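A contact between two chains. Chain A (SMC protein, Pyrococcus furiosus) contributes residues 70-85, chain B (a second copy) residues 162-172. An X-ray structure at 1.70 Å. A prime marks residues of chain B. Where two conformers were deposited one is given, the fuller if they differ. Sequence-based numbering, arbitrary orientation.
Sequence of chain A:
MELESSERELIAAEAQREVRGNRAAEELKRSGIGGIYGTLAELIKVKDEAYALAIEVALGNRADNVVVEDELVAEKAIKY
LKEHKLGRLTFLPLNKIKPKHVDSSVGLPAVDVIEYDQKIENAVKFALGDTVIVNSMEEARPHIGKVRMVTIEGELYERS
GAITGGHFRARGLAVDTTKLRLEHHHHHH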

ATOM      1  N   ASP A  70      -9.887 -11.885 -15.569  1.00 27.54           N
ATOM      2  CA  ASP A  70      -9.724 -13.013 -14.645  1.00 23.40           C
ATOM      3  C   ASP A  70      -8.267 -13.290 -14.284  1.00 23.59           C
ATOM      4  O   ASP A  70      -7.368 -12.576 -14.729  1.00 27.42           O
ATOM      5  CB  ASP A  70     -10.372 -14.274 -15.226  1.00 30.03           C
ATOM      6  CG  ASP A  70      -9.802 -14.648 -16.584  0.78 30.65           C
ATOM      7  OD1 ASP A  70      -8.573 -14.509 -16.779  1.00 33.77           O
ATOM      8  OD2 ASP A  70     -10.581 -15.081 -17.457  0.62 28.71           O
ATOM      9  N   GLU A  71      -8.034 -14.329 -13.481  1.00 29.37           N
ATOM     10  CA  GLU A  71      -6.679 -14.600 -12.998  1.00 27.58           C
ATOM     11  C   GLU A  71      -5.750 -15.081 -14.106  1.00 31.24           C
ATOM     12  O   GLU A  71      -4.525 -14.991 -13.983  1.00 31.23           O
ATOM     13  CB  GLU A  71      -6.676 -15.584 -11.824  1.00 26.60           C
ATOM     14  CG  GLU A  71      -6.809 -17.055 -12.215  1.00 31.59           C
ATOM     15  CD  GLU A  71      -8.243 -17.476 -12.496  0.40 26.71           C
ATOM     16  OE1 GLU A  71      -8.449 -18.650 -12.860  0.62 25.92           O
ATOM     17  OE2 GLU A  71      -9.163 -16.645 -12.349  1.00 29.64           O
ATOM     18  N   LEU A  72      -6.326 -15.588 -15.189  1.00 29.98           N
ATOM     19  CA  LEU A  72      -5.517 -16.041 -16.311  1.00 31.17           C
ATOM     20  C   LEU A  72      -4.912 -14.825 -16.999  1.00 27.74           C
ATOM     21  O   LEU A  72      -3.744 -14.839 -17.390  1.00 27.50           O
ATOM     22  CB  LEU A  72      -6.350 -16.868 -17.289  1.00 33.78           C
ATOM     23  CG  LEU A  72      -6.994 -18.130 -16.702  1.00 31.73           C
ATOM     24  CD1 LEU A  72      -7.897 -18.802 -17.728  1.00 45.63           C
ATOM     25  CD2 LEU A  72      -5.940 -19.106 -16.191  1.00 36.53           C
ATOM     26  N   VAL A  73      -5.706 -13.767 -17.137  1.00 27.28           N
ATOM     27  CA  VAL A  73      -5.207 -12.518 -17.705  1.00 24.81           C
ATOM     28  C   VAL A  73      -4.085 -11.960 -16.836  1.00 24.57           C
ATOM     29  O   VAL A  73      -3.085 -11.468 -17.346  1.00 25.74           O
ATOM     30  CB  VAL A  73      -6.316 -11.447 -17.836  1.00 26.04           C
ATOM     31  CG1 VAL A  73      -5.725 -10.118 -18.318  1.00 26.40           C
ATOM     32  CG2 VAL A  73      -7.420 -11.929 -18.773  1.00 33.15           C
ATOM     33  N   ALA A  74      -4.255 -12.040 -15.522  1.00 23.72           N
ATOM     34  CA  ALA A  74      -3.231 -11.530 -14.605  1.00 28.43           C
ATOM     35  C   ALA A  74      -1.928 -12.283 -14.776  1.00 25.85           C
ATOM     36  O   ALA A  74      -0.867 -11.679 -14.863  1.00 24.23           O
ATOM     37  CB  ALA A  74      -3.699 -11.611 -13.163  1.00 22.74           C
ATOM     38  N   GLU A  75      -1.999 -13.609 -14.823  1.00 26.11           N
ATOM     39  CA  GLU A  75      -0.778 -14.394 -14.960  0.66 31.77           C
ATOM     40  C   GLU A  75      -0.096 -14.154 -16.310  1.00 29.79           C
ATOM     41  O   GLU A  75       1.127 -14.098 -16.374  1.00 25.88           O
ATOM     42  CB  GLU A  75      -1.015 -15.887 -14.680  0.66 30.16           C
ATOM     43  CG  GLU A  75      -1.462 -16.164 -13.243  0.66 34.79           C
ATOM     44  CD  GLU A  75      -1.247 -17.605 -12.806  0.66 36.30           C
ATOM     45  OE1 GLU A  75      -2.075 -18.118 -12.021  0.66 33.61           O
ATOM     46  OE2 GLU A  75      -0.245 -18.220 -13.232  0.66 35.40           O
ATOM     47  N   LYS A  76      -0.869 -13.981 -17.375  1.00 28.74           N
ATOM     48  CA  LYS A  76      -0.254 -13.664 -18.664  1.00 25.70           C
ATOM     49  C   LYS A  76       0.435 -12.308 -18.610  1.00 26.11           C
ATOM     50  O   LYS A  76       1.552 -12.142 -19.110  1.00 28.99           O
ATOM     51  CB  LYS A  76      -1.285 -13.677 -19.797  1.00 37.02           C
ATOM     52  CG  LYS A  76      -1.710 -15.072 -20.234  1.00 42.90           C
ATOM     53  CD  LYS A  76      -2.724 -15.011 -21.373  1.00 40.67           C
ATOM     54  CE  LYS A  76      -2.230 -14.128 -22.513  1.00 45.58           C
ATOM     55  NZ  LYS A  76      -3.189 -14.108 -23.662  1.00 63.34           N
ATOM     56  N   ALA A  77      -0.238 -11.333 -18.010  1.00 22.89           N
ATOM     57  CA  ALA A  77       0.305  -9.987 -17.915  1.00 21.13           C
ATOM     58  C   ALA A  77       1.582  -9.966 -17.070  1.00 21.09           C
ATOM     59  O   ALA A  77       2.520  -9.240 -17.379  1.00 25.24           O
ATOM     60  CB  ALA A  77      -0.730  -9.038 -17.338  1.00 21.52           C
ATOM     61  N   ILE A  78       1.607 -10.760 -16.006  1.00 22.62           N
ATOM     62  CA  ILE A  78       2.803 -10.862 -15.172  1.00 21.73           C
ATOM     63  C   ILE A  78       3.979 -11.484 -15.931  1.00 24.34           C
ATOM     64  O   ILE A  78       5.122 -11.074 -15.759  1.00 22.26           O
ATOM     65  CB  ILE A  78       2.515 -11.626 -13.865  1.00 19.15           C
ATOM     66  CG1 ILE A  78       1.551 -10.806 -13.000  1.00 19.78           C
ATOM     67  CG2 ILE A  78       3.804 -11.947 -13.110  1.00 27.29           C
ATOM     68  CD1 ILE A  78       1.039 -11.521 -11.766  1.00 24.33           C
ATOM     69  N   LYS A  79       3.707 -12.470 -16.783  1.00 22.42           N
ATOM     70  CA  LYS A  79       4.777 -13.031 -17.612  1.00 25.40           C
ATOM     71  C   LYS A  79       5.351 -11.976 -18.545  1.00 25.85           C
ATOM     72  O   LYS A  79       6.561 -11.925 -18.759  1.00 26.51           O
ATOM     73  CB  LYS A  79       4.286 -14.222 -18.437  1.00 28.46           C
ATOM     74  CG  LYS A  79       4.105 -15.495 -17.640  1.00 38.65           C
ATOM     75  CD  LYS A  79       3.853 -16.681 -18.564  1.00 50.11           C
ATOM     76  CE  LYS A  79       3.434 -17.914 -17.776  1.00 55.72           C
ATOM     77  NZ  LYS A  79       4.413 -18.266 -16.709  1.00 62.04           N
ATOM     78  N   TYR A  80       4.477 -11.132 -19.089  1.00 24.23           N
ATOM     79  CA  TYR A  80       4.881 -10.095 -20.022  1.00 21.92           C
ATOM     80  C   TYR A  80       5.750  -9.060 -19.295  1.00 26.44           C
ATOM     81  O   TYR A  80       6.800  -8.639 -19.801  1.00 23.97           O
ATOM     82  CB  TYR A  80       3.654  -9.434 -20.652  1.00 22.05           C
ATOM     83  CG  TYR A  80       3.981  -8.411 -21.728  1.00 26.63           C
ATOM     84  CD1 TYR A  80       4.082  -8.785 -23.065  1.00 36.72           C
ATOM     85  CD2 TYR A  80       4.179  -7.079 -21.406  1.00 25.72           C
ATOM     86  CE1 TYR A  80       4.380  -7.855 -24.050  1.00 36.15           C
ATOM     87  CE2 TYR A  80       4.471  -6.139 -22.385  1.00 33.55           C
ATOM     88  CZ  TYR A  80       4.573  -6.534 -23.705  1.00 36.86           C
ATOM     89  OH  TYR A  80       4.869  -5.598 -24.681  1.00 33.47           O
ATOM     90  N   LEU A  81       5.315  -8.657 -18.102  1.00 19.97           N
ATOM     91  CA  LEU A  81       6.096  -7.717 -17.297  1.00 20.92           C
ATOM     92  C   LEU A  81       7.494  -8.250 -17.046  1.00 22.35           C
ATOM     93  O   LEU A  81       8.472  -7.505 -17.105  1.00 22.00           O
ATOM     94  CB  LEU A  81       5.411  -7.458 -15.955  1.00 18.26           C
ATOM     95  CG  LEU A  81       4.068  -6.736 -15.929  1.00 19.06           C
ATOM     96  CD1 LEU A  81       3.627  -6.631 -14.478  1.00 18.68           C
ATOM     97  CD2 LEU A  81       4.147  -5.358 -16.576  1.00 25.42           C
ATOM     98  N   LYS A  82       7.587  -9.545 -16.754  1.00 21.37           N
ATOM     99  CA  LYS A  82       8.875 -10.152 -16.442  1.00 21.52           C
ATOM    100  C   LYS A  82       9.761 -10.212 -17.678  1.00 29.04           C
ATOM    101  O   LYS A  82      10.937  -9.853 -17.624  1.00 24.81           O
ATOM    102  CB  LYS A  82       8.692 -11.556 -15.870  1.00 20.67           C
ATOM    103  CG  LYS A  82       8.136 -11.572 -14.452  1.00 23.35           C
ATOM    104  CD  LYS A  82       7.937 -13.002 -13.966  1.00 25.51           C
ATOM    105  CE  LYS A  82       7.446 -13.026 -12.530  1.00 22.31           C
ATOM    106  NZ  LYS A  82       7.035 -14.398 -12.090  1.00 27.58           N
ATOM    107  N   GLU A  83       9.191 -10.658 -18.794  1.00 27.33           N
ATOM    108  CA  GLU A  83       9.973 -10.811 -20.018  1.00 27.88           C
ATOM    109  C   GLU A  83      10.548  -9.485 -20.484  1.00 29.76           C
ATOM    110  O   GLU A  83      11.678  -9.425 -20.956  1.00 31.35           O
ATOM    111  CB  GLU A  83       9.128 -11.425 -21.138  1.00 27.23           C
ATOM    112  CG  GLU A  83       9.923 -11.804 -22.381  1.00 34.07           C
ATOM    113  CD  GLU A  83      10.935 -12.911 -22.125  0.93 30.44           C
ATOM    114  OE2 GLU A  83      12.131 -12.702 -22.421  0.24 32.71           O
ATOM    115  N   HIS A  84       9.761  -8.424 -20.342  1.00 27.79           N
ATOM    116  CA  HIS A  84      10.128  -7.119 -20.865  1.00 26.25           C
ATOM    117  C   HIS A  84      10.710  -6.195 -19.801  1.00 19.10           C
ATOM    118  O   HIS A  84      10.950  -5.023 -20.059  1.00 23.53           O
ATOM    119  CB  HIS A  84       8.921  -6.486 -21.560  1.00 27.41           C
ATOM    120  CG  HIS A  84       8.583  -7.139 -22.861  1.00 37.27           C
ATOM    121  ND1 HIS A  84       7.679  -8.174 -22.964  1.00 35.70           N
ATOM    122  CD2 HIS A  84       9.063  -6.935 -24.112  1.00 36.48           C
ATOM    123  CE1 HIS A  84       7.601  -8.565 -24.223  1.00 37.03           C
ATOM    124  NE2 HIS A  84       8.431  -7.827 -24.940  1.00 42.70           N
ATOM    125  N   LYS A  85      10.918  -6.742 -18.604  1.00 22.11           N
ATOM    126  CA  LYS A  85      11.541  -6.004 -17.503  1.00 21.37           C
ATOM    127  C   LYS A  85      10.831  -4.680 -17.241  1.00 19.71           C
ATOM    128  O   LYS A  85      11.454  -3.615 -17.212  1.00 23.06           O
ATOM    129  CB  LYS A  85      13.026  -5.768 -17.801  1.00 24.53           C
ATOM    130  CG  LYS A  85      13.844  -7.043 -17.977  1.00 28.20           C
ATOM    131  CD  LYS A  85      15.221  -6.718 -18.552  1.00 33.10           C
ATOM    132  CE  LYS A  85      16.188  -7.884 -18.427  1.00 45.63           C
ATOM    133  NZ  LYS A  85      15.632  -9.137 -18.986  1.00 39.56           N
TER
ATOM    134  N   ALA B 162      -6.333  -9.871  -5.055  1.00 22.73           N
ATOM    135  CA  ALA B 162      -5.403  -9.010  -5.807  1.00 18.12           C
ATOM    136  C   ALA B 162      -4.059  -9.711  -5.985  1.00 30.06           C
ATOM    137  O   ALA B 162      -3.493 -10.234  -5.021  1.00 29.63           O
ATOM    138  CB  ALA B 162      -5.206  -7.691  -5.092  1.00 20.37           C
ATOM    139  N   ILE B 163      -3.545  -9.703  -7.211  1.00 22.12           N
ATOM    140  CA  ILE B 163      -2.320 -10.427  -7.538  1.00 22.38           C
ATOM    141  C   ILE B 163      -1.225  -9.477  -7.979  1.00 18.98           C
ATOM    142  O   ILE B 163      -1.418  -8.697  -8.906  1.00 16.85           O
ATOM    143  CB  ILE B 163      -2.569 -11.447  -8.655  1.00 19.27           C
ATOM    144  CG1 ILE B 163      -3.760 -12.337  -8.286  1.00 27.32           C
ATOM    145  CG2 ILE B 163      -1.322 -12.288  -8.892  1.00 21.12           C
ATOM    146  CD1 ILE B 163      -4.184 -13.292  -9.373  1.00 27.62           C
ATOM    147  N   THR B 164      -0.070  -9.546  -7.315  1.00 20.84           N
ATOM    148  CA  THR B 164       1.063  -8.683  -7.639  1.00 16.84           C
ATOM    149  C   THR B 164       2.238  -9.515  -8.099  1.00 15.29           C
ATOM    150  O   THR B 164       2.582 -10.512  -7.465  1.00 20.88           O
ATOM    151  CB  THR B 164       1.542  -7.866  -6.428  1.00 19.30           C
ATOM    152  OG1 THR B 164       0.464  -7.054  -5.947  1.00 24.23           O
ATOM    153  CG2 THR B 164       2.713  -6.961  -6.840  1.00 18.93           C
ATOM    154  N   GLY B 165       2.831  -9.126  -9.221  1.00 15.57           N
ATOM    155  CA  GLY B 165       3.949  -9.869  -9.765  1.00 21.48           C
ATOM    156  C   GLY B 165       4.791  -9.022 -10.689  1.00 18.16           C
ATOM    157  O   GLY B 165       4.379  -7.941 -11.108  1.00 18.30           O
ATOM    158  N   GLY B 166       5.973  -9.542 -11.021  1.00 19.02           N
ATOM    159  CA  GLY B 166       6.954  -8.864 -11.851  1.00 20.25           C
ATOM    160  C   GLY B 166       8.281  -8.725 -11.134  1.00 23.15           C
ATOM    161  O   GLY B 166       8.367  -8.921  -9.922  1.00 21.45           O
ATOM    162  N   HIS B 167       9.325  -8.391 -11.879  1.00 17.99           N
ATOM    163  CA  HIS B 167      10.633  -8.210 -11.275  1.00 16.37           C
ATOM    164  C   HIS B 167      10.762  -6.900 -10.536  1.00 15.54           C
ATOM    165  O   HIS B 167      10.393  -5.836 -11.046  1.00 19.01           O
ATOM    166  CB  HIS B 167      11.725  -8.274 -12.343  1.00 19.79           C
ATOM    167  CG  HIS B 167      11.847  -9.613 -12.988  1.00 26.20           C
ATOM    168  ND1 HIS B 167      12.505  -9.800 -14.187  1.00 38.30           N
ATOM    169  CD2 HIS B 167      11.395 -10.828 -12.608  1.00 25.61           C
ATOM    170  CE1 HIS B 167      12.450 -11.080 -14.514  1.00 31.38           C
ATOM    171  NE2 HIS B 167      11.781 -11.724 -13.575  1.00 37.28           N
ATOM    172  N   PHE B 168      11.335  -6.973  -9.348  1.00 14.44           N
ATOM    173  CA  PHE B 168      11.799  -5.762  -8.682  1.00 16.83           C
ATOM    174  C   PHE B 168      13.036  -5.216  -9.390  1.00 18.77           C
ATOM    175  O   PHE B 168      13.239  -4.011  -9.465  1.00 16.25           O
ATOM    176  CB  PHE B 168      12.146  -6.051  -7.222  1.00 13.04           C
ATOM    177  CG  PHE B 168      10.946  -6.227  -6.338  1.00 13.88           C
ATOM    178  CD1 PHE B 168      10.301  -5.127  -5.801  1.00 17.78           C
ATOM    179  CD2 PHE B 168      10.466  -7.495  -6.044  1.00 15.09           C
ATOM    180  CE1 PHE B 168       9.195  -5.285  -4.976  1.00 16.37           C
ATOM    181  CE2 PHE B 168       9.356  -7.655  -5.227  1.00 16.19           C
ATOM    182  CZ  PHE B 168       8.734  -6.546  -4.686  1.00 15.69           C
ATOM    183  N   ARG B 169      13.878  -6.106  -9.890  1.00 16.95           N
ATOM    184  CA  ARG B 169      15.172  -5.644 -10.398  1.00 16.25           C
ATOM    185  C   ARG B 169      14.978  -5.003 -11.761  1.00 19.92           C
ATOM    186  O   ARG B 169      14.183  -5.466 -12.584  1.00 17.82           O
ATOM    187  CB  ARG B 169      16.183  -6.782 -10.439  1.00 20.57           C
ATOM    188  CG  ARG B 169      15.892  -7.849 -11.458  1.00 20.29           C
ATOM    189  CD  ARG B 169      16.718  -9.084 -11.162  1.00 24.23           C
ATOM    190  NE  ARG B 169      16.548 -10.107 -12.188  1.00 29.75           N
ATOM    191  CZ  ARG B 169      15.618 -11.055 -12.162  1.00 26.16           C
ATOM    192  NH1 ARG B 169      14.754 -11.127 -11.151  1.00 24.95           N
ATOM    193  NH2 ARG B 169      15.555 -11.939 -13.147  1.00 29.47           N
ATOM    194  N   ALA B 170      15.694  -3.906 -11.972  1.00 16.83           N
ATOM    195  CA  ALA B 170      15.511  -3.103 -13.158  1.00 17.17           C
ATOM    196  C   ALA B 170      16.404  -3.625 -14.275  1.00 19.41           C
ATOM    197  O   ALA B 170      17.332  -4.392 -14.035  1.00 21.04           O
ATOM    198  CB  ALA B 170      15.844  -1.661 -12.858  1.00 18.42           C
ATOM    199  N   ARG B 171      16.104  -3.201 -15.494  1.00 20.80           N
ATOM    200  CA  ARG B 171      16.881  -3.621 -16.661  1.00 20.65           C
ATOM    201  C   ARG B 171      18.336  -3.157 -16.540  1.00 29.06           C
ATOM    202  O   ARG B 171      19.270  -3.949 -16.723  1.00 25.40           O
ATOM    203  CB  ARG B 171      16.232  -3.075 -17.931  1.00 24.49           C
ATOM    204  CG  ARG B 171      17.013  -3.344 -19.212  1.00 25.49           C
ATOM    205  CD  ARG B 171      16.304  -2.743 -20.418  1.00 28.90           C
ATOM    206  NE  ARG B 171      15.060  -3.444 -20.738  1.00 29.66           N
ATOM    207  CZ  ARG B 171      14.992  -4.596 -21.399  1.00 37.05           C
ATOM    208  NH1 ARG B 171      16.098  -5.202 -21.812  1.00 38.29           N
ATOM    209  NH2 ARG B 171      13.810  -5.145 -21.643  1.00 36.18           N
ATOM    210  N   GLY B 172      18.511  -1.879 -16.215  1.00 20.07           N
ATOM    211  CA  GLY B 172      19.833  -1.273 -16.129  1.00 22.68           C
ATOM    212  C   GLY B 172      20.467  -1.059 -17.494  1.00 25.73           C
ATOM    213  O   GLY B 172      19.943  -1.513 -18.513  1.00 23.52           O
TER
HETATM  214  O   HOH W   1       9.139  -7.160 -14.408  1.00 21.16           O
HETATM  215  O   HOH W   2      13.394  -7.838 -22.396  1.00 45.72           O
HETATM  216  O   HOH W   3      12.430  -2.311 -19.627  1.00 37.05           O

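How do the two backbones lie against each other? The helix of chain A, Glu71 to Glu83, runs nearly parallel to the short strand around Thr164′, with only 16° between their directions and 8.9 Å between their axes at closest approach. The chains draw together along the helix: the CA atoms of Ala74 and Ile163′ are 7.2 Å apart, those of Ile78 and Gly165′ 5.6 Å, and those of Lys82 and Gly166′ 5.1 Å, before the CA atoms of Lys85 and Arg171′ stand 5.9 Å apart. At its start the helix is capped by Asp70, whose OD1 accepts from Val73 N at 3.0 Å and, more weakly, from Leu72 N at 3.0 Å. Together the two stretches bury 590 Å².

What does Lys85, which covers more surface than any other residue here, find in Arg171′? The two cover 83 and 81 Å², and they meet despite both being positively charged side chains. The pairing works through the aliphatic part of the lysine: Lys85 CD lies over one face of the guanidinium, 3.6 Å from Arg171′ CZ, so carbon rather than ammonium meets the flat group. That leaves the guanidinium edge free for the backbone oxygens of Glu83, His84 and Lys85. Arg171′ NH2 gives a weak hydrogen bond to His84 O at 3.3 Å, with an angle of 143°. Two waters extend the reach. Water 2 accepts from Arg171′ NH2 at 2.8 Å and donates to Glu83 O at 2.7 Å, while water 3 accepts from Arg171′ NE at 3.1 Å and donates to Lys85 O at 2.9 Å. One arginine thus serves three successive carbonyls, two of them through water.

Why can the helix come so close to chain B at Gly165′ and Gly166′? Ile163′, covering 70 Å², fills the wider end of the gap: its CD1 is 4.2 Å from Ala74 CB and 4.2 Å from Glu71 CB, and its CG2 packs 3.8 Å from Ile78 CD1. These are apolar contacts, carbon against carbon. Farther along, Ile78 CD1 rests 3.9 Å from Gly165′ CA, in space that a CB on Gly165′ would invade, coming within 2.8 Å of that methyl. Gly166′ follows, its CA 3.9 Å from Lys82 CG; its backbone angles by themselves call for glycine.

What does His167′ meet on the helix? Its CA-to-CB bond points sideways, yet the end of the side chain comes nearer the helix and sets a ring face against the stem of Lys82. Lys82 CG sits 4.1 Å from the centroid of the His167′ ring, 29° off the normal, a CH-pi contact in which a lysine again offers carbon to a flat group. Lys82 NZ, at the tip of an extended chain, is bonded elsewhere in the structure. The backbone joins in through water 1, which accepts from His167′ N at 2.8 Å and donates weakly to Leu81 O at 2.8 Å.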